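Local atomic coordinates of acetyltransferase PA1377 (Pseudomonas aeruginosa, PDB entry 2VI7), a protein that probably transfers an acetyl group to an amino group, being a member of the GNAT (GCN5-related) N-acetyltransferase family. Residues A23-D27 and P28-R32; R105-G108 and E109-I113. All blocks are in the same frame, centred on the assembly; numbering follows the deposited sequence.

Overall arrangement
Both contacts are local ones within a single GNAT fold, on opposite sides of the chain's centre: their centres lie about 21 Å apart and their nearest atoms about 7 Å, without touching. Interaction 1 joins two short helices, 18-25 and 28-31, across a tight corner, so its polar bonds converge on one residue, Asp27. Interaction 2 stays inside one helix, 102-117, where i to i+4 backbone bonds follow one another, though not with equal strength. Each is partly buried: Leu24, Tyr25, Val30 and Ala31 in the first, Leu106, Leu107, Leu110 and Leu111 in the second. The first contact packs against strands 68-77 and 86-95, the second against strands 8-12 and 58-65 and helix 132-140.

Interaction 1 of 2, residues A23-D27 and P28-R32; sequences ALYND and PAVAR
An N-cap at the corner between helices 18-25 and 28-31 sets this contact: Asp27 precedes the second helix, and its carboxylate OD1 accepts from Ala29 N at 3.0 Å. The amide meets OD1 from above the carboxylate plane, 46° out of it. CG is anti to the backbone N (chi1 -180°), which sets the carboxylate beside the carbonyl carbon, within reach of the Ala29 amide. The carbonyl of the same residue does more work. Asp27 O takes Ala31 N at 2.9 Å in an almost straight bond, the donor nearly along the C=O axis, and Val30 N at 2.8 Å from above the carbonyl plane with a more bent N-H. Three amides of the first turn are therefore held by one residue, and Pro28, which has no amide hydrogen to offer, fits the first position of the helix.

Val30 closes the corner from the inside. Its CG1 lies 4.1 Å from Leu24 CG and sits at the edge of the Tyr25 ring, near the ring plane, while CG2 rests against Asp27 CB. Beyond them, Tyr25 and Val30 both touch Ala94 of strand 86-95, and Leu24 reaches Val69 and Ser72 on the neighbouring strand. Arg82 of the second subunit donates to the backbone oxygens of Ala31 and Arg32. Back at the corner, Ala31 CB packs against the backbone of Tyr25, 3.2 Å from its O.

Interaction 2 of 2, residues R105-G108 and E109-I113; sequences RLLG and ELLDI
Leu111 N donates to Leu107 O at 3.0 Å, with the donor almost straight out from the carbonyl, and Leu110 N to Leu106 O at 3.1 Å. The next bond toward the start of the helix, Glu109 N to Arg105 O, is longer at 3.3 Å and its donor is tilted 31° from the carbonyl plane; Asp112 N to Gly108 O is weak. All four are i to i+4 bonds of helix 102-117, the helix of the beta-alpha-beta unit between strands 86-95 and 122-128.

Among the side chains, Arg105 and Glu109 stand one turn apart. Glu109 OE1 lies at the edge of the guanidinium, near its plane, but at 4.4 Å from Arg105 NH2 it is too far away for a salt bridge. Asp112 OD2 accepts a hydrogen bond from Asn116 ND2, a turn further on.

Leu107 and Leu111 face Phe141, while Leu106 and Leu110 face Leu61 of strand 58-65. Leu107 CG is anti to the backbone N (chi1 -174°), which lays its branch along the helix toward the next turn, where CG meets Leu111 CD1 at 4.0 Å. Leu107 also rests on Leu137 and Tyr138. Cohesion between these turns thus comes from backbone bonds and leucine contact, with the Arg105-Glu109 pair probably adding at most a modest electrostatic attraction.

Interaction 1 of 2, residues A23-D27 and P28-R32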
loop_
_atom_site.group_PDB
_atom_site.type_symbol
_atom_site.label_atom_id
_atom_site.label_comp_id
_atom_site.label_asym_id
_atom_site.label_seq_id
_atom_site.Cartn_x
_atom_site.Cartn_y
_atom_site.Cartn_z
ATOM N N ALA A 23 16.045 17.553 -8.602
ATOM C CA ALA A 23 16.191 17.847 -10.019
ATOM C C ALA A 23 15.783 16.632 -10.842
ATOM O O ALA A 23 15.172 16.769 -11.906
ATOM C CB ALA A 23 17.631 18.220 -10.330
ATOM N N LEU A 24 16.130 15.445 -10.352
ATOM C CA LEU A 24 15.798 14.201 -11.045
ATOM C C LEU A 24 14.298 14.112 -11.324
ATOM O O LEU A 24 13.870 13.883 -12.451
ATOM C CB LEU A 24 16.228 12.990 -10.208
ATOM C CG LEU A 24 15.825 11.620 -10.770
ATOM C CD1 LEU A 24 16.606 11.353 -12.056
ATOM C CD2 LEU A 24 16.082 10.531 -9.725
ATOM N N TYR A 25 13.505 14.308 -10.279
ATOM C CA TYR A 25 12.059 14.237 -10.386
ATOM C C TYR A 25 11.433 15.431 -11.099
ATOM O O TYR A 25 10.268 15.377 -11.495
ATOM C CB TYR A 25 11.466 14.066 -8.989
ATOM C CG TYR A 25 11.800 12.721 -8.378
ATOM C CD1 TYR A 25 12.003 12.583 -7.004
ATOM C CD2 TYR A 25 11.907 11.580 -9.178
ATOM C CE1 TYR A 25 12.309 11.336 -6.441
ATOM C CE2 TYR A 25 12.209 10.336 -8.632
ATOM C CZ TYR A 25 12.407 10.218 -7.263
ATOM O OH TYR A 25 12.686 8.986 -6.714
ATOM N N ASN A 26 12.205 16.504 -11.268
ATOM C CA ASN A 26 11.697 17.685 -11.954
ATOM C C ASN A 26 11.695 17.461 -13.462
ATOM O O ASN A 26 11.212 18.301 -14.213
ATOM C CB ASN A 26 12.512 18.935 -11.585
ATOM C CG ASN A 26 12.036 19.585 -10.284
ATOM O OD1 ASN A 26 11.195 19.034 -9.562
ATOM N ND2 ASN A 26 12.579 20.760 -9.978
ATOM N N ASP A 27 12.243 16.333 -13.904
ATOM C CA ASP A 27 12.225 15.999 -15.325
ATOM C C ASP A 27 10.915 15.229 -15.495
ATOM O O ASP A 27 10.768 14.124 -14.974
ATOM C CB ASP A 27 13.411 15.102 -15.706
ATOM C CG ASP A 27 13.422 14.733 -17.195
ATOM O OD1 ASP A 27 12.384 14.915 -17.873
ATOM O OD2 ASP A 27 14.468 14.248 -17.686
ATOM N N PRO A 28 9.943 15.806 -16.219
ATOM C CA PRO A 28 8.646 15.153 -16.431
ATOM C C PRO A 28 8.717 13.753 -17.043
ATOM O O PRO A 28 7.832 12.928 -16.811
ATOM C CB PRO A 28 7.892 16.160 -17.305
ATOM C CG PRO A 28 8.981 16.800 -18.088
ATOM C CD PRO A 28 10.047 17.030 -17.030
ATOM N N ALA A 29 9.767 13.482 -17.813
ATOM C CA ALA A 29 9.943 12.172 -18.430
ATOM C C ALA A 29 10.260 11.128 -17.357
ATOM O O ALA A 29 9.985 9.937 -17.517
ATOM C CB ALA A 29 11.065 12.233 -19.437
ATOM N N VAL A 30 10.857 11.586 -16.263
ATOM C CA VAL A 30 11.207 10.715 -15.146
ATOM C C VAL A 30 10.021 10.621 -14.190
ATOM O O VAL A 30 9.578 9.525 -13.838
ATOM C CB VAL A 30 12.424 11.263 -14.350
ATOM C CG1 VAL A 30 12.663 10.422 -13.100
ATOM C CG2 VAL A 30 13.656 11.266 -15.226
ATOM N N ALA A 31 9.505 11.777 -13.781
ATOM C CA ALA A 31 8.383 11.836 -12.859
ATOM C C ALA A 31 7.126 11.129 -13.358
ATOM O O ALA A 31 6.403 10.524 -12.569
ATOM C CB ALA A 31 8.059 13.293 -12.531
ATOM N N ARG A 32 6.867 11.175 -14.662
ATOM C CA ARG A 32 5.648 10.565 -15.177
ATOM C C ARG A 32 5.603 9.051 -15.151
ATOM O O ARG A 32 4.522 8.478 -15.172
ATOM C CB ARG A 32 5.342 11.070 -16.590
ATOM C CG ARG A 32 6.280 10.589 -17.657
ATOM C CD ARG A 32 5.911 11.165 -19.016
ATOM N NE ARG A 32 4.780 10.481 -19.644
ATOM C CZ ARG A 32 4.821 9.235 -20.121
ATOM N NH1 ARG A 32 5.939 8.521 -20.040
ATOM N NH2 ARG A 32 3.751 8.706 -20.709
#

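Interaction 2 of 2, residues R105-G108 and E109-I113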
loop_
_atom_site.group_PDB
_atom_site.type_symbol
_atom_site.label_atom_id
_atom_site.label_comp_id
_atom_site.label_asym_id
_atom_site.label_seq_id
_atom_site.Cartn_x
_atom_site.Cartn_y
_atom_site.Cartn_z
ATOM N N ARG A 105 21.412 -1.348 -12.429
ATOM C CA ARG A 105 22.406 -1.099 -11.393
ATOM C C ARG A 105 21.710 -0.912 -10.048
ATOM O O ARG A 105 22.021 -1.587 -9.061
ATOM C CB ARG A 105 23.189 0.161 -11.753
ATOM C CG ARG A 105 24.453 0.397 -10.954
ATOM C CD ARG A 105 25.644 -0.344 -11.542
ATOM N NE ARG A 105 26.902 0.085 -10.927
ATOM C CZ ARG A 105 27.257 -0.180 -9.671
ATOM N NH1 ARG A 105 28.421 0.259 -9.202
ATOM N NH2 ARG A 105 26.457 -0.891 -8.882
ATOM N N LEU A 106 20.760 0.017 -10.030
ATOM C CA LEU A 106 19.991 0.332 -8.836
ATOM C C LEU A 106 19.188 -0.863 -8.322
ATOM O O LEU A 106 19.263 -1.196 -7.137
ATOM C CB LEU A 106 19.028 1.500 -9.120
ATOM C CG LEU A 106 19.558 2.940 -9.143
ATOM C CD1 LEU A 106 18.524 3.854 -9.785
ATOM C CD2 LEU A 106 19.881 3.401 -7.729
ATOM N N LEU A 107 18.431 -1.502 -9.213
ATOM C CA LEU A 107 17.581 -2.629 -8.837
ATOM C C LEU A 107 18.370 -3.838 -8.356
ATOM O O LEU A 107 18.047 -4.426 -7.327
ATOM C CB LEU A 107 16.663 -3.023 -10.009
ATOM C CG LEU A 107 15.612 -4.103 -9.715
ATOM C CD1 LEU A 107 14.779 -3.693 -8.500
ATOM C CD2 LEU A 107 14.727 -4.336 -10.932
ATOM N N GLY A 108 19.405 -4.205 -9.101
ATOM C CA GLY A 108 20.216 -5.338 -8.717
ATOM C C GLY A 108 20.750 -5.165 -7.310
ATOM O O GLY A 108 20.808 -6.116 -6.534
ATOM N N GLU A 109 21.116 -3.935 -6.969
ATOM C CA GLU A 109 21.665 -3.636 -5.656
ATOM C C GLU A 109 20.618 -3.647 -4.545
ATOM O O GLU A 109 20.922 -4.047 -3.425
ATOM C CB GLU A 109 22.378 -2.284 -5.686
ATOM C CG GLU A 109 23.257 -2.015 -4.474
ATOM C CD GLU A 109 24.657 -2.588 -4.634
ATOM O OE1 GLU A 109 24.885 -3.340 -5.611
ATOM O OE2 GLU A 109 25.517 -2.281 -3.781
ATOM N N LEU A 110 19.399 -3.197 -4.832
ATOM C CA LEU A 110 18.340 -3.212 -3.823
ATOM C C LEU A 110 17.964 -4.660 -3.525
ATOM O O LEU A 110 17.633 -5.003 -2.388
ATOM C CB LEU A 110 17.090 -2.477 -4.315
ATOM C CG LEU A 110 17.077 -0.957 -4.477
ATOM C CD1 LEU A 110 15.699 -0.529 -4.918
ATOM C CD2 LEU A 110 17.422 -0.284 -3.169
ATOM N N LEU A 111 18.014 -5.500 -4.556
ATOM C CA LEU A 111 17.676 -6.912 -4.430
ATOM C C LEU A 111 18.756 -7.678 -3.676
ATOM O O LEU A 111 18.471 -8.702 -3.059
ATOM C CB LEU A 111 17.457 -7.522 -5.814
ATOM C CG LEU A 111 16.250 -6.947 -6.551
ATOM C CD1 LEU A 111 16.085 -7.612 -7.904
ATOM C CD2 LEU A 111 15.014 -7.142 -5.693
ATOM N N ASP A 112 19.993 -7.186 -3.742
ATOM C CA ASP A 112 21.103 -7.800 -3.023
ATOM C C ASP A 112 20.836 -7.564 -1.534
ATOM O O ASP A 112 21.002 -8.464 -0.708
ATOM C CB ASP A 112 22.434 -7.143 -3.406
ATOM C CG ASP A 112 23.611 -7.659 -2.559
ATOM O OD1 ASP A 112 24.412 -6.834 -2.053
ATOM O OD2 ASP A 112 23.732 -8.892 -2.397
ATOM N N ILE A 113 20.416 -6.345 -1.204
ATOM C CA ILE A 113 20.106 -5.979 0.170
ATOM C C ILE A 113 18.901 -6.775 0.670
ATOM O O ILE A 113 18.889 -7.264 1.801
ATOM C CB ILE A 113 19.768 -4.476 0.288
ATOM C CG1 ILE A 113 20.979 -3.624 -0.094
ATOM C CG2 ILE A 113 19.297 -4.165 1.701
ATOM C CD1 ILE A 113 22.186 -3.813 0.803
#